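Myosin regulatory light chain (Physarum polycephalum, PDB 2BL0) is an EF-hand light chain of myosin that binds calcium and probably makes the motor's regulatory domain calcium-sensitive. Local coordinates at residues Q8-F11 with Q12-K16; I24-L27 with G28-L31; L57-F60 with K61-R65. One frame throughout, in Å; residues are numbered along the deposited sequence.

Contact 1. Residues Q8-F11 with Q12-K16; sequences QECF and QIFDK. With CA (calcium ion), chain D.
C10 O is gripped twice by the next turn of the helix: F14 N donates to it at 3.2 Å, in the carbonyl plane, and I13 N adds a weak bond. F14 CD1 brings its ring edge against the same oxygen, 3.4 Å away and in the ring plane. The C10 thiol joins from the flank, SG lying 3.9 Å from F14 CE1 in an oblique sulfur-aromatic contact. One residue further along, D15 N bonds F11 O at 2.9 Å, and D15 leaves helical geometry as the centre of an inverse gamma turn. With CG anti to the backbone N (chi1 -178°), the D15 carboxylate extends to the metal: OD1 binds the calcium ion at 2.2 Å, while OD2 is held by G20 N, so both oxygens are occupied and the group's rotation is fixed. Two waters, D17 OD1, D19 OD1 and K21 O bring the calcium to six ligands, D15 being the first residue of the EF-hand loop. F11 CE2 leans on D15 CB at 4.1 Å. On the outer flank the amides of Q8 and Q12 stack, planes 25° apart, Q12 OE1 lying 3.8 Å from Q8 CG. E9 OE1 forms a salt bridge to a basic side chain of another protein's chain, while F11 and C10 pack on helix 57-64, F14 on helix 27-33, and F11, F14 and D15 touch V22 of strand 22-23.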
loop_
_atom_site.group_PDB
_atom_site.type_symbol
_atom_site.label_atom_id
_atom_site.label_comp_id
_atom_site.label_asym_id
_atom_site.label_seq_id
_atom_site.Cartn_x
_atom_site.Cartn_y
_atom_site.Cartn_z
ATOM N N GLN B 8 2.478 10.517 5.412
ATOM C CA GLN B 8 3.461 10.538 4.321
ATOM C C GLN B 8 3.036 9.662 3.139
ATOM O O GLN B 8 3.154 10.051 1.985
ATOM C CB GLN B 8 4.834 10.085 4.821
ATOM C CG GLN B 8 5.892 10.016 3.721
ATOM C CD GLN B 8 7.254 9.637 4.263
ATOM O OE1 GLN B 8 8.247 10.299 3.974
ATOM N NE2 GLN B 8 7.299 8.579 5.044
ATOM N N GLU B 9 2.548 8.466 3.439
ATOM C CA GLU B 9 2.123 7.520 2.423
ATOM C C GLU B 9 1.021 8.112 1.573
ATOM O O GLU B 9 1.017 7.988 0.348
ATOM C CB GLU B 9 1.604 6.243 3.102
ATOM C CG GLU B 9 1.125 5.150 2.159
ATOM C CD GLU B 9 0.611 3.919 2.882
ATOM O OE1 GLU B 9 -0.124 4.052 3.882
ATOM O OE2 GLU B 9 0.960 2.812 2.450
ATOM N N CYS B 10 0.048 8.711 2.246
ATOM C CA CYS B 10 -1.053 9.348 1.567
ATOM C C CYS B 10 -0.560 10.458 0.664
ATOM O O CYS B 10 -0.928 10.491 -0.505
ATOM C CB CYS B 10 -2.072 9.871 2.579
ATOM S SG CYS B 10 -3.383 10.925 1.874
ATOM N N PHE B 11 0.305 11.331 1.181
ATOM C CA PHE B 11 0.839 12.435 0.395
ATOM C C PHE B 11 1.537 11.918 -0.860
ATOM O O PHE B 11 1.311 12.430 -1.950
ATOM C CB PHE B 11 1.796 13.285 1.227
ATOM C CG PHE B 11 2.323 14.494 0.495
ATOM C CD1 PHE B 11 1.645 15.720 0.559
ATOM C CD2 PHE B 11 3.483 14.414 -0.238
ATOM C CE1 PHE B 11 2.114 16.825 -0.120
ATOM C CE2 PHE B 11 3.961 15.502 -0.906
ATOM C CZ PHE B 11 3.288 16.715 -0.851
ATOM N N GLN B 12 2.357 10.893 -0.697
ATOM C CA GLN B 12 3.113 10.342 -1.812
ATOM C C GLN B 12 2.190 9.771 -2.886
ATOM O O GLN B 12 2.499 9.832 -4.068
ATOM C CB GLN B 12 4.094 9.265 -1.329
ATOM C CG GLN B 12 5.183 9.840 -0.468
ATOM C CD GLN B 12 6.181 8.817 0.023
ATOM O OE1 GLN B 12 7.327 9.168 0.279
ATOM N NE2 GLN B 12 5.761 7.562 0.160
ATOM N N ILE B 13 1.055 9.213 -2.477
ATOM C CA ILE B 13 0.081 8.686 -3.428
ATOM C C ILE B 13 -0.535 9.811 -4.265
ATOM O O ILE B 13 -0.704 9.657 -5.469
ATOM C CB ILE B 13 -0.987 7.824 -2.696
ATOM C CG1 ILE B 13 -0.384 6.466 -2.298
ATOM C CG2 ILE B 13 -2.213 7.592 -3.555
ATOM C CD1 ILE B 13 -1.194 5.738 -1.283
ATOM N N PHE B 14 -0.831 10.944 -3.628
ATOM C CA PHE B 14 -1.346 12.119 -4.313
ATOM C C PHE B 14 -0.289 12.802 -5.183
ATOM O O PHE B 14 -0.628 13.403 -6.197
ATOM C CB PHE B 14 -1.934 13.121 -3.320
ATOM C CG PHE B 14 -3.352 12.822 -2.931
ATOM C CD1 PHE B 14 -3.651 11.876 -1.965
ATOM C CD2 PHE B 14 -4.397 13.493 -3.547
ATOM C CE1 PHE B 14 -4.980 11.582 -1.627
ATOM C CE2 PHE B 14 -5.699 13.208 -3.232
ATOM C CZ PHE B 14 -6.008 12.257 -2.274
ATOM N N ASP B 15 0.979 12.703 -4.787
ATOM C CA ASP B 15 2.086 13.361 -5.495
ATOM C C ASP B 15 2.558 12.409 -6.590
ATOM O O ASP B 15 3.618 11.782 -6.491
ATOM C CB ASP B 15 3.209 13.688 -4.518
ATOM C CG ASP B 15 4.376 14.410 -5.164
ATOM O OD1 ASP B 15 4.199 15.042 -6.229
ATOM O OD2 ASP B 15 5.516 14.416 -4.632
ATOM N N LYS B 16 1.757 12.315 -7.639
ATOM C CA LYS B 16 1.987 11.312 -8.682
ATOM C C LYS B 16 3.317 11.507 -9.423
ATOM O O LYS B 16 3.960 10.520 -9.826
ATOM C CB LYS B 16 0.800 11.300 -9.648
ATOM C CG LYS B 16 -0.463 10.667 -9.024
ATOM C CD LYS B 16 -1.522 10.343 -10.079
ATOM C CE LYS B 16 -2.905 10.090 -9.454
ATOM N NZ LYS B 16 -3.931 11.101 -9.874
HETATM CA CA CA D . 3.436 16.726 -7.468
HETATM O O HOH W 1 1.237 16.146 -7.755
HETATM O O HOH W 2 2.952 18.570 -8.611
#

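Contact 2. Residues I24-L27 with G28-L31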
loop_
_atom_site.group_PDB
_atom_site.type_symbol
_atom_site.label_atom_id
_atom_site.label_comp_id
_atom_site.label_asym_id
_atom_site.label_seq_id
_atom_site.Cartn_x
_atom_site.Cartn_y
_atom_site.Cartn_z
ATOM N N ILE B 24 -3.299 22.403 -4.514
ATOM C CA ILE B 24 -4.229 22.832 -3.475
ATOM C C ILE B 24 -5.646 22.328 -3.720
ATOM O O ILE B 24 -6.412 22.167 -2.768
ATOM C CB ILE B 24 -4.215 24.390 -3.354
ATOM C CG1 ILE B 24 -4.854 24.826 -2.029
ATOM C CG2 ILE B 24 -4.942 25.041 -4.532
ATOM C CD1 ILE B 24 -3.983 24.596 -0.813
ATOM N N GLU B 25 -5.997 22.070 -4.988
ATOM C CA GLU B 25 -7.314 21.544 -5.334
ATOM C C GLU B 25 -7.538 20.128 -4.850
ATOM O O GLU B 25 -8.681 19.655 -4.812
ATOM C CB GLU B 25 -7.549 21.593 -6.839
ATOM C CG GLU B 25 -7.458 22.989 -7.439
ATOM C CD GLU B 25 -8.432 23.985 -6.826
ATOM O OE1 GLU B 25 -8.124 25.209 -6.857
ATOM O OE2 GLU B 25 -9.511 23.576 -6.332
ATOM N N GLU B 26 -6.452 19.450 -4.484
ATOM C CA GLU B 26 -6.546 18.132 -3.894
ATOM C C GLU B 26 -6.416 18.069 -2.372
ATOM O O GLU B 26 -6.465 16.992 -1.810
ATOM C CB GLU B 26 -5.467 17.234 -4.494
ATOM C CG GLU B 26 -5.528 17.091 -6.005
ATOM C CD GLU B 26 -6.693 16.245 -6.468
ATOM O OE1 GLU B 26 -7.271 15.520 -5.638
ATOM O OE2 GLU B 26 -7.023 16.300 -7.680
ATOM N N LEU B 27 -6.264 19.200 -1.697
ATOM C CA LEU B 27 -6.108 19.195 -0.250
ATOM C C LEU B 27 -7.310 18.569 0.431
ATOM O O LEU B 27 -7.154 17.747 1.297
ATOM C CB LEU B 27 -5.873 20.625 0.272
ATOM C CG LEU B 27 -5.684 20.786 1.793
ATOM C CD1 LEU B 27 -4.524 19.956 2.345
ATOM C CD2 LEU B 27 -5.497 22.246 2.150
ATOM N N GLY B 28 -8.518 18.955 0.034
ATOM C CA GLY B 28 -9.710 18.363 0.605
ATOM C C GLY B 28 -9.718 16.850 0.470
ATOM O O GLY B 28 -9.940 16.137 1.449
ATOM N N SER B 29 -9.462 16.362 -0.740
ATOM C CA SER B 29 -9.435 14.922 -1.026
ATOM C C SER B 29 -8.424 14.177 -0.171
ATOM O O SER B 29 -8.708 13.111 0.353
ATOM C CB SER B 29 -9.136 14.685 -2.510
ATOM O OG SER B 29 -10.217 15.175 -3.277
ATOM N N ALA B 30 -7.251 14.776 -0.010
ATOM C CA ALA B 30 -6.172 14.182 0.781
ATOM C C ALA B 30 -6.524 14.132 2.275
ATOM O O ALA B 30 -6.299 13.103 2.931
ATOM C CB ALA B 30 -4.862 14.945 0.529
ATOM N N LEU B 31 -7.075 15.219 2.819
ATOM C CA LEU B 31 -7.544 15.238 4.212
ATOM C C LEU B 31 -8.626 14.194 4.439
ATOM O O LEU B 31 -8.583 13.398 5.397
ATOM C CB LEU B 31 -8.080 16.623 4.593
ATOM C CG LEU B 31 -7.050 17.728 4.664
ATOM C CD1 LEU B 31 -7.768 19.048 4.668
ATOM C CD2 LEU B 31 -6.150 17.568 5.885
HETATM O O HOH W 3 -8.919 21.305 -1.777
HETATM O O HOH W 4 -10.037 18.232 -2.957
#
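The flat group here is the carboxylate of E26, whose OE1 lies 3.7 Å from S29 CB; that CB sits only slightly off the carboxylate plane, whereas F14 CE2, from the ring on helix 4-14, approaches OE1 from well off the plane on the other side. E26 was modelled in two conformers, so this placement holds for one of them: CG stands beside the backbone N (chi1 -58°) and the chain bends again at CG (chi2 -72°), folding the carboxylate back toward S29. S29 OG itself makes a weak hydrogen bond to an acidic side chain of another protein's chain. Behind these side chains the backbone goes from a 3-10 turn into helix 27-33. A30 N bonds E26 O at 3.0 Å and L31 N bonds L27 O nearly straight, at 172°. Before them, water replaces the direct bonds: water 3 donates to I24 O and accepts from G28 N at 3.0 Å, and water 4 donates to E25 O at 2.7 Å and accepts from S29 N. L27 and L31 meet on the inner flank, CG to CD1 4.0 Å, L27 also facing helix 40-50 and L31 helix 57-64. E26 is the twelfth residue of the EF-hand loop that starts at D15 and a predicted calcium ligand, yet in this conformer its nearest side-chain atom is about 9 Å from the bound ion and its carboxylate farther. The ion has six ligands, none from the glutamate that usually closes the loop, while two bridging waters satisfy the amides of G28 and S29 at the helix start.

Contact 3. Residues L57-F60 with K61-R65; sequences LATF and KTVYR
Four i to i+4 backbone bonds join L57-F60 to K61-Y64 as regular helix, from K61 N to L57 O through Y64 N to F60 O, with V63 N to T59 O the shortest at 2.8 Å. A58 O takes two donors from one residue: T62 N at 3.1 Å and the T62 hydroxyl OG1 at 2.9 Å, which arrive from opposite faces of the carbonyl plane. The hydroxyl is brought there by a chi1 of -59°, which sets OG1 beside its own backbone N and turns it back along the helix. On another flank the K61 chain runs extended across L57, its CE touching the branch point CG at 3.8 Å and both methyls close behind. Helix 57-64 follows strand 54-55, which pairs antiparallel with strand 22-23 as in a paired EF-hand lobe; the nearest side-chain atom of L57 is about 11 Å from the calcium ion, beyond its ligand shell. T59 CG2 and V63 CG2 lie 4.2 Å apart along the side facing helix 40-50, where these residues meet L50 and I46. F60, buried, reaches between helices 4-14 and 27-33 to touch I7, A30 and L31. At the far end Y64 CB rests 3.2 Å from F60 O, while its ring leads away: OH bonds L34 O and A2 N, and the ring makes a cation-pi contact with K36.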
loop_
_atom_site.group_PDB
_atom_site.type_symbol
_atom_site.label_atom_id
_atom_site.label_comp_id
_atom_site.label_asym_id
_atom_site.label_seq_id
_atom_site.Cartn_x
_atom_site.Cartn_y
_atom_site.Cartn_z
ATOM N N LEU B 57 4.562 18.236 2.109
ATOM C CA LEU B 57 4.225 17.267 3.135
ATOM C C LEU B 57 4.152 17.900 4.511
ATOM O O LEU B 57 3.242 17.603 5.264
ATOM C CB LEU B 57 5.239 16.119 3.153
ATOM C CG LEU B 57 5.088 15.099 4.289
ATOM C CD1 LEU B 57 3.729 14.411 4.231
ATOM C CD2 LEU B 57 6.233 14.100 4.267
ATOM N N ALA B 58 5.098 18.782 4.825
ATOM C CA ALA B 58 5.141 19.455 6.128
ATOM C C ALA B 58 3.855 20.213 6.361
ATOM O O ALA B 58 3.286 20.151 7.436
ATOM C CB ALA B 58 6.345 20.394 6.231
ATOM N N THR B 59 3.390 20.902 5.329
ATOM C CA THR B 59 2.120 21.611 5.365
ATOM C C THR B 59 0.925 20.672 5.557
ATOM O O THR B 59 0.058 20.886 6.415
ATOM C CB THR B 59 1.978 22.439 4.089
ATOM O OG1 THR B 59 2.926 23.535 4.131
ATOM C CG2 THR B 59 0.608 23.088 3.984
ATOM N N PHE B 60 0.900 19.599 4.788
ATOM C CA PHE B 60 -0.172 18.635 4.875
ATOM C C PHE B 60 -0.272 18.109 6.294
ATOM O O PHE B 60 -1.369 18.001 6.826
ATOM C CB PHE B 60 0.091 17.488 3.909
ATOM C CG PHE B 60 -0.996 16.454 3.853
ATOM C CD1 PHE B 60 -2.344 16.811 3.716
ATOM C CD2 PHE B 60 -0.673 15.115 3.856
ATOM C CE1 PHE B 60 -3.314 15.826 3.611
ATOM C CE2 PHE B 60 -1.646 14.150 3.754
ATOM C CZ PHE B 60 -2.961 14.511 3.628
ATOM N N LYS B 61 0.870 17.778 6.897
ATOM C CA LYS B 61 0.885 17.291 8.290
ATOM C C LYS B 61 0.278 18.294 9.247
ATOM O O LYS B 61 -0.555 17.941 10.085
ATOM C CB LYS B 61 2.316 16.978 8.718
ATOM C CG LYS B 61 2.835 15.685 8.157
ATOM C CD LYS B 61 4.309 15.499 8.510
ATOM C CE LYS B 61 4.836 14.195 7.987
ATOM N NZ LYS B 61 6.213 13.919 8.472
ATOM N N THR B 62 0.706 19.542 9.111
ATOM C CA THR B 62 0.278 20.632 9.959
ATOM C C THR B 62 -1.233 20.851 9.836
ATOM O O THR B 62 -1.929 20.990 10.830
ATOM C CB THR B 62 1.034 21.936 9.589
ATOM O OG1 THR B 62 2.465 21.768 9.740
ATOM C CG2 THR B 62 0.690 23.025 10.548
ATOM N N VAL B 63 -1.733 20.884 8.611
ATOM C CA VAL B 63 -3.150 21.093 8.355
ATOM C C VAL B 63 -3.970 19.921 8.910
ATOM O O VAL B 63 -4.978 20.117 9.596
ATOM C CB VAL B 63 -3.419 21.281 6.859
ATOM C CG1 VAL B 63 -4.936 21.270 6.563
ATOM C CG2 VAL B 63 -2.834 22.585 6.395
ATOM N N TYR B 64 -3.497 18.703 8.635
ATOM C CA TYR B 64 -4.211 17.497 9.021
ATOM C C TYR B 64 -4.300 17.345 10.523
ATOM O O TYR B 64 -5.294 16.844 11.031
ATOM C CB TYR B 64 -3.572 16.246 8.403
ATOM C CG TYR B 64 -4.262 14.965 8.841
ATOM C CD1 TYR B 64 -5.425 14.535 8.229
ATOM C CD2 TYR B 64 -3.743 14.205 9.875
ATOM C CE1 TYR B 64 -6.063 13.362 8.642
ATOM C CE2 TYR B 64 -4.371 13.047 10.315
ATOM C CZ TYR B 64 -5.529 12.626 9.682
ATOM O OH TYR B 64 -6.137 11.471 10.082
ATOM N N ARG B 65 -3.279 17.785 11.237
ATOM C CA ARG B 65 -3.239 17.581 12.694
ATOM C C ARG B 65 -4.152 18.535 13.482
ATOM O O ARG B 65 -4.357 18.369 14.690
ATOM C CB ARG B 65 -1.799 17.677 13.185
ATOM C CG ARG B 65 -0.940 16.489 12.773
ATOM C CD ARG B 65 -1.389 15.162 13.349
ATOM N NE ARG B 65 -0.372 14.127 13.142
ATOM C CZ ARG B 65 -0.590 12.818 13.261
ATOM N NH1 ARG B 65 -1.795 12.356 13.601
ATOM N NH2 ARG B 65 0.409 11.964 13.046
#

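How the contacts relate
Contacts 1, 2 and 3 follow one another along the chain, each joining adjacent turns without an intervening loop, so none nests in or crosses another. Contact 1 ends helix 4-14 and enters the calcium loop; after strand 22-23, contact 2 opens helix 27-33; helix 40-50 and strand 54-55 then lead to contact 3 on helix 57-64. Their centres lie 11 to 12 Å apart, and each touches the other two. F14 CZ packs 3.6 Å from A30 N, joining contacts 1 and 2. F11 CZ approaches L57 N, bringing contact 3 to contact 1, and L31 CD2 meets Y64 CA at 3.7 Å, tying helix 57-64 to helix 27-33.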